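Long-range contacts in dipeptide Epimerase (PDB 3KUM), which belongs to the mandelate racemase/muconate lactonizing enzyme family of the enolase superfamily, pairing an N-terminal capping domain with a C-terminal barrel domain: residues K14-F19 with G324-P329; D320-L325 with G332-E337. All coordinates share one frame; numbering follows the deposited sequence.

Contact 1 of 2, residues K14-F19 with G324-P329; sequences KLKETF and GLETAP. With ARG (arginine), chain I; TYR (tyrosine), chain J.
Two backbone hydrogen bonds join Lys14 and Lys16 to the loop 324-329. Glu326 N donates to Lys14 O at 3.0 Å, and Lys16 N donates to Gly324 O at 2.7 Å, the latter fairly straight at 162° about the hydrogen. Between them Leu15 sits opposite Leu325 in a single beta bridge, and Leu15 CA adds a CH...O contact to Gly324 O. Two waters extend the polar seam: one gives hydrogen bonds to Leu15 O and Glu326 OE2, the other accepts from Lys16 NZ and lies 2.7 Å from Leu325 O, within hydrogen-bonding reach. Lys14 NZ bends back to Leu15 O, in the carbonyl plane on a lone pair, and also reaches Glu27 O. In the enolase-superfamily fold this bridge ties strand 3-21 of the N-terminal domain to a loop that follows barrel strand 314-317. The apolar part is small and buried: Leu15 CD2 meets Leu325 CD2 at 4.0 Å, near Ala29, which both side chains touch. On the exposed side aliphatic carbons do the work. Lys14 and Glu326 run side by side, CB to CG, while Lys16 crosses the carboxylate, its CG 3.3 Å from Glu326 OE2; Lys16 NZ stays 6.2 Å from Glu326 OE1, so the charged ends do not pair. Past the corner at Lys16 and Glu17, Phe19 turns to the ligands. With CG anti to the backbone N (chi1 -177°), its ring takes CD of the bound arginine over one face and CD1 of the bound tyrosine at its edge, in plane.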
ATOM      1  N   LYS A  14     -16.887  31.150   2.460  1.00 38.90           N
ATOM      2  CA  LYS A  14     -16.872  31.789   3.772  1.00 40.82           C
ATOM      3  C   LYS A  14     -17.125  30.772   4.888  1.00 38.93           C
ATOM      4  O   LYS A  14     -18.003  29.914   4.767  1.00 38.05           O
ATOM      5  CB  LYS A  14     -17.940  32.887   3.838  1.00 43.03           C
ATOM      6  CG  LYS A  14     -17.889  33.714   5.112  1.00 49.62           C
ATOM      7  CD  LYS A  14     -16.588  34.513   5.202  1.00 52.29           C
ATOM      8  CE  LYS A  14     -16.404  35.163   6.575  1.00 54.85           C
ATOM      9  NZ  LYS A  14     -16.136  34.166   7.661  1.00 55.73           N
ATOM     10  N   LEU A  15     -16.350  30.857   5.964  1.00 39.20           N
ATOM     11  CA  LEU A  15     -16.543  29.956   7.099  1.00 40.45           C
ATOM     12  C   LEU A  15     -17.605  30.555   8.023  1.00 41.73           C
ATOM     13  O   LEU A  15     -17.685  31.778   8.173  1.00 39.74           O
ATOM     14  CB  LEU A  15     -15.234  29.769   7.872  1.00 39.06           C
ATOM     15  CG  LEU A  15     -14.084  29.106   7.111  1.00 40.14           C
ATOM     16  CD1 LEU A  15     -12.895  28.914   8.035  1.00 38.95           C
ATOM     17  CD2 LEU A  15     -14.539  27.773   6.555  1.00 36.20           C
ATOM     18  N   LYS A  16     -18.423  29.700   8.631  1.00 42.79           N
ATOM     19  CA  LYS A  16     -19.472  30.168   9.536  1.00 44.47           C
ATOM     20  C   LYS A  16     -18.919  30.823  10.799  1.00 45.09           C
ATOM     21  O   LYS A  16     -19.575  31.670  11.401  1.00 44.91           O
ATOM     22  CB  LYS A  16     -20.417  29.016   9.906  1.00 43.58           C
ATOM     23  CG  LYS A  16     -21.453  28.741   8.831  1.00 46.27           C
ATOM     24  CD  LYS A  16     -22.507  27.731   9.249  1.00 47.38           C
ATOM     25  CE  LYS A  16     -22.093  26.318   8.909  1.00 49.61           C
ATOM     26  NZ  LYS A  16     -23.242  25.367   9.028  1.00 51.59           N
ATOM     27  N   GLU A  17     -17.707  30.439  11.187  1.00 46.62           N
ATOM     28  CA  GLU A  17     -17.059  30.999  12.371  1.00 49.38           C
ATOM     29  C   GLU A  17     -15.551  31.025  12.131  1.00 49.68           C
ATOM     30  O   GLU A  17     -15.027  30.207  11.373  1.00 49.18           O
ATOM     31  CB  GLU A  17     -17.350  30.133  13.606  1.00 51.77           C
ATOM     32  CG  GLU A  17     -18.826  29.837  13.853  1.00 57.99           C
ATOM     33  CD  GLU A  17     -19.046  28.832  14.979  1.00 62.35           C
ATOM     34  OE1 GLU A  17     -18.432  27.742  14.942  1.00 65.43           O
ATOM     35  OE2 GLU A  17     -19.840  29.127  15.900  1.00 64.41           O
ATOM     36  N   THR A  18     -14.852  31.957  12.769  1.00 49.57           N
ATOM     37  CA  THR A  18     -13.402  32.030  12.627  1.00 51.10           C
ATOM     38  C   THR A  18     -12.805  30.896  13.466  1.00 52.24           C
ATOM     39  O   THR A  18     -13.045  30.807  14.672  1.00 53.09           O
ATOM     40  CB  THR A  18     -12.852  33.382  13.124  1.00 52.08           C
ATOM     41  OG1 THR A  18     -13.186  33.555  14.505  1.00 55.95           O
ATOM     42  CG2 THR A  18     -13.446  34.526  12.319  1.00 49.99           C
ATOM     43  N   PHE A  19     -12.034  30.028  12.823  1.00 51.96           N
ATOM     44  CA  PHE A  19     -11.433  28.886  13.505  1.00 51.65           C
ATOM     45  C   PHE A  19     -10.029  29.221  13.997  1.00 50.74           C
ATOM     46  O   PHE A  19      -9.215  29.771  13.251  1.00 50.67           O
ATOM     47  CB  PHE A  19     -11.400  27.689  12.547  1.00 53.74           C
ATOM     48  CG  PHE A  19     -10.869  26.424  13.160  1.00 55.89           C
ATOM     49  CD1 PHE A  19     -11.489  25.855  14.270  1.00 56.67           C
ATOM     50  CD2 PHE A  19      -9.759  25.787  12.611  1.00 55.86           C
ATOM     51  CE1 PHE A  19     -11.013  24.666  14.825  1.00 58.29           C
ATOM     52  CE2 PHE A  19      -9.273  24.598  13.156  1.00 58.38           C
ATOM     53  CZ  PHE A  19      -9.901  24.035  14.265  1.00 57.98           C
ATOM     54  N   GLY A 324     -18.418  23.635   8.670  1.00 41.63           N
ATOM     55  CA  GLY A 324     -18.255  25.065   8.853  1.00 40.72           C
ATOM     56  C   GLY A 324     -18.426  25.912   7.604  1.00 39.60           C
ATOM     57  O   GLY A 324     -18.335  27.133   7.686  1.00 38.86           O
ATOM     58  N   LEU A 325     -18.678  25.282   6.458  1.00 38.24           N
ATOM     59  CA  LEU A 325     -18.841  26.014   5.200  1.00 38.99           C
ATOM     60  C   LEU A 325     -20.209  26.690   5.052  1.00 38.63           C
ATOM     61  O   LEU A 325     -21.243  26.095   5.362  1.00 36.83           O
ATOM     62  CB  LEU A 325     -18.631  25.074   4.003  1.00 37.26           C
ATOM     63  CG  LEU A 325     -17.335  24.263   3.917  1.00 39.71           C
ATOM     64  CD1 LEU A 325     -17.349  23.434   2.638  1.00 37.37           C
ATOM     65  CD2 LEU A 325     -16.122  25.189   3.950  1.00 38.55           C
ATOM     66  N   GLU A 326     -20.213  27.932   4.572  1.00 38.79           N
ATOM     67  CA  GLU A 326     -21.460  28.666   4.375  1.00 38.64           C
ATOM     68  C   GLU A 326     -22.248  28.132   3.189  1.00 39.12           C
ATOM     69  O   GLU A 326     -23.479  28.193   3.175  1.00 40.95           O
ATOM     70  CB  GLU A 326     -21.182  30.155   4.175  1.00 39.22           C
ATOM     71  CG  GLU A 326     -20.998  30.927   5.469  1.00 37.90           C
ATOM     72  CD  GLU A 326     -22.287  31.037   6.277  1.00 38.33           C
ATOM     73  OE1 GLU A 326     -23.354  30.620   5.777  1.00 38.05           O
ATOM     74  OE2 GLU A 326     -22.234  31.558   7.410  1.00 40.91           O
ATOM     75  N   THR A 327     -21.541  27.612   2.191  1.00 37.85           N
ATOM     76  CA  THR A 327     -22.192  27.055   1.013  1.00 37.89           C
ATOM     77  C   THR A 327     -21.320  25.941   0.422  1.00 36.77           C
ATOM     78  O   THR A 327     -20.116  25.873   0.690  1.00 37.40           O
ATOM     79  CB  THR A 327     -22.459  28.163  -0.052  1.00 39.49           C
ATOM     80  OG1 THR A 327     -23.320  27.653  -1.076  1.00 40.87           O
ATOM     81  CG2 THR A 327     -21.156  28.639  -0.685  1.00 36.40           C
ATOM     82  N   ALA A 328     -21.934  25.064  -0.363  1.00 35.95           N
ATOM     83  CA  ALA A 328     -21.217  23.952  -0.985  1.00 37.33           C
ATOM     84  C   ALA A 328     -20.694  24.344  -2.364  1.00 36.09           C
ATOM     85  O   ALA A 328     -21.442  24.851  -3.188  1.00 35.84           O
ATOM     86  CB  ALA A 328     -22.145  22.749  -1.114  1.00 36.27           C
ATOM     87  N   PRO A 329     -19.404  24.096  -2.634  1.00 36.84           N
ATOM     88  CA  PRO A 329     -18.803  24.433  -3.928  1.00 36.66           C
ATOM     89  C   PRO A 329     -19.206  23.472  -5.039  1.00 36.21           C
ATOM     90  O   PRO A 329     -18.999  23.744  -6.217  1.00 37.08           O
ATOM     91  CB  PRO A 329     -17.310  24.361  -3.634  1.00 37.48           C
ATOM     92  CG  PRO A 329     -17.236  23.237  -2.655  1.00 39.53           C
ATOM     93  CD  PRO A 329     -18.392  23.540  -1.718  1.00 38.54           C
TER
HETATM   94  N   ARG I 355     -10.202  19.302  12.244  1.00 46.95           N
HETATM   95  CA  ARG I 355      -9.351  20.094  11.299  1.00 47.08           C
HETATM   96  C   ARG I 355      -7.969  20.314  11.901  1.00 46.26           C
HETATM   97  O   ARG I 355      -7.819  20.400  13.124  1.00 45.12           O
HETATM   98  CB  ARG I 355      -9.989  21.456  11.026  1.00 48.72           C
HETATM   99  CG  ARG I 355     -11.467  21.408  10.753  1.00 49.37           C
HETATM  100  CD  ARG I 355     -12.073  22.767  11.004  1.00 52.32           C
HETATM  101  NE  ARG I 355     -13.514  22.693  11.202  1.00 55.98           N
HETATM  102  CZ  ARG I 355     -14.239  23.667  11.738  1.00 56.83           C
HETATM  103  NH1 ARG I 355     -13.653  24.791  12.131  1.00 56.06           N
HETATM  104  NH2 ARG I 355     -15.550  23.521  11.879  1.00 59.03           N
HETATM  105  N   TYR J 356      -6.965  20.411  11.036  1.00 45.15           N
HETATM  106  CA  TYR J 356      -5.592  20.632  11.474  1.00 44.18           C
HETATM  107  C   TYR J 356      -5.133  19.647  12.547  1.00 43.88           C
HETATM  108  O   TYR J 356      -5.763  18.574  12.690  1.00 41.00           O
HETATM  109  CB  TYR J 356      -5.441  22.060  11.994  1.00 43.75           C
HETATM  110  CG  TYR J 356      -5.665  23.117  10.941  1.00 43.83           C
HETATM  111  CD1 TYR J 356      -6.322  24.301  11.259  1.00 43.86           C
HETATM  112  CD2 TYR J 356      -5.215  22.939   9.628  1.00 44.06           C
HETATM  113  CE1 TYR J 356      -6.530  25.286  10.306  1.00 42.71           C
HETATM  114  CE2 TYR J 356      -5.422  23.921   8.657  1.00 42.66           C
HETATM  115  CZ  TYR J 356      -6.084  25.094   9.008  1.00 43.35           C
HETATM  116  OH  TYR J 356      -6.332  26.073   8.075  1.00 41.59           O
HETATM  117  OXT TYR J 356      -4.123  19.965  13.218  1.00 45.53           O
HETATM  118  O   HOH W   1     -20.434  33.327   7.951  1.00 41.55           O
HETATM  119  O   HOH W   2     -22.081  23.974   6.797  1.00 36.37           O

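Contact 2 of 2, residues D320-L325 with G332-E337. With ARG (arginine), chain I.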
ATOM      1  N   ASP A 320     -14.459  17.097   9.470  1.00 36.22           N
ATOM      2  CA  ASP A 320     -15.484  18.083   9.807  1.00 39.89           C
ATOM      3  C   ASP A 320     -15.360  19.416   9.068  1.00 41.43           C
ATOM      4  O   ASP A 320     -15.980  20.406   9.465  1.00 40.99           O
ATOM      5  CB  ASP A 320     -15.424  18.351  11.308  1.00 40.81           C
ATOM      6  CG  ASP A 320     -14.069  18.872  11.744  1.00 42.42           C
ATOM      7  OD1 ASP A 320     -13.091  18.710  10.979  1.00 39.93           O
ATOM      8  OD2 ASP A 320     -13.976  19.430  12.856  1.00 45.25           O
ATOM      9  N   ALA A 321     -14.568  19.449   8.003  1.00 41.34           N
ATOM     10  CA  ALA A 321     -14.385  20.684   7.250  1.00 41.00           C
ATOM     11  C   ALA A 321     -15.686  21.223   6.639  1.00 41.44           C
ATOM     12  O   ALA A 321     -15.931  22.431   6.654  1.00 41.62           O
ATOM     13  CB  ALA A 321     -13.332  20.476   6.158  1.00 40.70           C
ATOM     14  N   THR A 322     -16.531  20.341   6.113  1.00 39.86           N
ATOM     15  CA  THR A 322     -17.773  20.805   5.496  1.00 40.75           C
ATOM     16  C   THR A 322     -18.807  21.387   6.466  1.00 40.73           C
ATOM     17  O   THR A 322     -19.701  22.124   6.042  1.00 39.08           O
ATOM     18  CB  THR A 322     -18.472  19.687   4.704  1.00 40.30           C
ATOM     19  OG1 THR A 322     -19.052  18.751   5.618  1.00 42.93           O
ATOM     20  CG2 THR A 322     -17.480  18.970   3.795  1.00 39.53           C
ATOM     21  N   PHE A 323     -18.693  21.058   7.752  1.00 40.21           N
ATOM     22  CA  PHE A 323     -19.645  21.541   8.754  1.00 40.96           C
ATOM     23  C   PHE A 323     -19.572  23.048   8.966  1.00 41.82           C
ATOM     24  O   PHE A 323     -20.547  23.665   9.403  1.00 42.34           O
ATOM     25  CB  PHE A 323     -19.420  20.856  10.110  1.00 39.88           C
ATOM     26  CG  PHE A 323     -19.407  19.355  10.050  1.00 40.79           C
ATOM     27  CD1 PHE A 323     -20.087  18.671   9.047  1.00 41.05           C
ATOM     28  CD2 PHE A 323     -18.729  18.621  11.023  1.00 42.46           C
ATOM     29  CE1 PHE A 323     -20.096  17.279   9.009  1.00 42.98           C
ATOM     30  CE2 PHE A 323     -18.730  17.224  10.996  1.00 42.81           C
ATOM     31  CZ  PHE A 323     -19.416  16.553   9.985  1.00 42.09           C
ATOM     32  N   GLY A 324     -18.418  23.635   8.670  1.00 41.63           N
ATOM     33  CA  GLY A 324     -18.255  25.065   8.853  1.00 40.72           C
ATOM     34  C   GLY A 324     -18.426  25.912   7.604  1.00 39.60           C
ATOM     35  O   GLY A 324     -18.335  27.133   7.686  1.00 38.86           O
ATOM     36  N   LEU A 325     -18.678  25.282   6.458  1.00 38.24           N
ATOM     37  CA  LEU A 325     -18.841  26.014   5.200  1.00 38.99           C
ATOM     38  C   LEU A 325     -20.209  26.690   5.052  1.00 38.63           C
ATOM     39  O   LEU A 325     -21.243  26.095   5.362  1.00 36.83           O
ATOM     40  CB  LEU A 325     -18.631  25.074   4.003  1.00 37.26           C
ATOM     41  CG  LEU A 325     -17.335  24.263   3.917  1.00 39.71           C
ATOM     42  CD1 LEU A 325     -17.349  23.434   2.638  1.00 37.37           C
ATOM     43  CD2 LEU A 325     -16.122  25.189   3.950  1.00 38.55           C
ATOM     44  N   GLY A 332     -23.506  17.005  -4.373  1.00 39.39           N
ATOM     45  CA  GLY A 332     -23.235  15.641  -3.943  1.00 38.48           C
ATOM     46  C   GLY A 332     -22.079  15.529  -2.966  1.00 37.17           C
ATOM     47  O   GLY A 332     -21.631  16.529  -2.411  1.00 37.02           O
ATOM     48  N   GLY A 333     -21.600  14.307  -2.749  1.00 37.66           N
ATOM     49  CA  GLY A 333     -20.495  14.083  -1.829  1.00 35.78           C
ATOM     50  C   GLY A 333     -20.928  14.298  -0.390  1.00 36.74           C
ATOM     51  O   GLY A 333     -22.121  14.354  -0.104  1.00 35.00           O
ATOM     52  N   VAL A 334     -19.968  14.421   0.518  1.00 35.77           N
ATOM     53  CA  VAL A 334     -20.298  14.634   1.921  1.00 37.41           C
ATOM     54  C   VAL A 334     -21.019  15.971   2.107  1.00 39.28           C
ATOM     55  O   VAL A 334     -20.515  17.028   1.719  1.00 37.50           O
ATOM     56  CB  VAL A 334     -19.028  14.573   2.808  1.00 36.50           C
ATOM     57  CG1 VAL A 334     -19.357  15.016   4.237  1.00 35.92           C
ATOM     58  CG2 VAL A 334     -18.479  13.143   2.812  1.00 35.68           C
ATOM     59  N   SER A 335     -22.211  15.906   2.698  1.00 39.80           N
ATOM     60  CA  SER A 335     -23.039  17.085   2.940  1.00 40.43           C
ATOM     61  C   SER A 335     -22.414  18.061   3.925  1.00 39.61           C
ATOM     62  O   SER A 335     -21.484  17.718   4.649  1.00 39.47           O
ATOM     63  CB  SER A 335     -24.422  16.649   3.451  1.00 42.51           C
ATOM     64  OG  SER A 335     -25.055  17.685   4.187  1.00 44.69           O
ATOM     65  N   LEU A 336     -22.917  19.292   3.943  1.00 40.97           N
ATOM     66  CA  LEU A 336     -22.405  20.289   4.872  1.00 43.12           C
ATOM     67  C   LEU A 336     -23.094  20.172   6.232  1.00 42.77           C
ATOM     68  O   LEU A 336     -22.710  20.847   7.185  1.00 42.88           O
ATOM     69  CB  LEU A 336     -22.597  21.704   4.321  1.00 46.12           C
ATOM     70  CG  LEU A 336     -21.866  21.972   3.007  1.00 46.44           C
ATOM     71  CD1 LEU A 336     -22.720  21.435   1.877  1.00 49.87           C
ATOM     72  CD2 LEU A 336     -21.613  23.456   2.829  1.00 49.74           C
ATOM     73  N   GLU A 337     -24.114  19.320   6.315  1.00 43.43           N
ATOM     74  CA  GLU A 337     -24.831  19.120   7.574  1.00 45.49           C
ATOM     75  C   GLU A 337     -23.893  18.590   8.648  1.00 45.81           C
ATOM     76  O   GLU A 337     -23.174  17.615   8.430  1.00 44.88           O
ATOM     77  CB  GLU A 337     -25.995  18.135   7.395  1.00 46.83           C
ATOM     78  CG  GLU A 337     -26.442  17.483   8.713  1.00 51.01           C
ATOM     79  CD  GLU A 337     -27.670  16.589   8.577  1.00 51.65           C
ATOM     80  OE1 GLU A 337     -27.763  15.824   7.592  1.00 52.70           O
ATOM     81  OE2 GLU A 337     -28.538  16.643   9.474  1.00 53.84           O
TER
HETATM   82  N   ARG I 355     -10.202  19.302  12.244  1.00 46.95           N
HETATM   83  CA  ARG I 355      -9.351  20.094  11.299  1.00 47.08           C
HETATM   84  C   ARG I 355      -7.969  20.314  11.901  1.00 46.26           C
HETATM   85  O   ARG I 355      -7.819  20.400  13.124  1.00 45.12           O
HETATM   86  CB  ARG I 355      -9.989  21.456  11.026  1.00 48.72           C
HETATM   87  CG  ARG I 355     -11.467  21.408  10.753  1.00 49.37           C
HETATM   88  CD  ARG I 355     -12.073  22.767  11.004  1.00 52.32           C
HETATM   89  NE  ARG I 355     -13.514  22.693  11.202  1.00 55.98           N
HETATM   90  CZ  ARG I 355     -14.239  23.667  11.738  1.00 56.83           C
HETATM   91  NH1 ARG I 355     -13.653  24.791  12.131  1.00 56.06           N
HETATM   92  NH2 ARG I 355     -15.550  23.521  11.879  1.00 59.03           N
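Thr322 holds OG1 between its backbone N and carbonyl carbon (chi1 73°), aimed at Ser335, and Leu336 sets CG anti to its carbonyl carbon (chi1 -61°), beside Thr322 O. The Ser335 end is an ST turn: Ser335 OG accepts from Glu337 N at 2.8 Å, fixing the bend that follows the Ser335 carbonyl. Thr322 OG1 donates to Ser335 O at 2.8 Å, tilted out of the carbonyl plane. Val334 CG1 flanks the same hydroxyl, and Ile301 touches both Thr322 and Val334, packing these loops against helix 298-310 of the barrel domain. Leu336 CB rests 3.4 Å from Thr322 O, and the CD2 branch of Leu336 packs on Leu325 CB at 3.6 Å. The backbones also meet through CH...O contacts, of which Phe323 CA to Leu336 O is nearly straight at 171°. At the start of 320-325, Asp320 OD1 accepts from N of the bound arginine, and its OD2 from Thr134 N. Leu336 O lies near the plane of the Phe323 ring at its edge, and Phe323 CE1 reaches Glu337 O at 3.1 Å.

In the fold
From the N terminus, strand 3-21 carries 14-19 and reaches its partner 324-329 only after the chain has run through the rest of the N-terminal domain and the strands and helices of the barrel, so contact 1 closes a loop of 304 residues and ties the two domains together. Contact 2 closes a short one of six residues, between the loops on either side of strand 331-332. The two cross: 320-325 starts inside the loop closed by contact 1, its partner 332-337 lies beyond it, and they share Gly324 and Leu325. Their centres are 9 Å apart: Lys16 CE touches Phe323 O, and Ala328 packs on Leu336. Both reach the bound arginine, through Phe19 and Asp320.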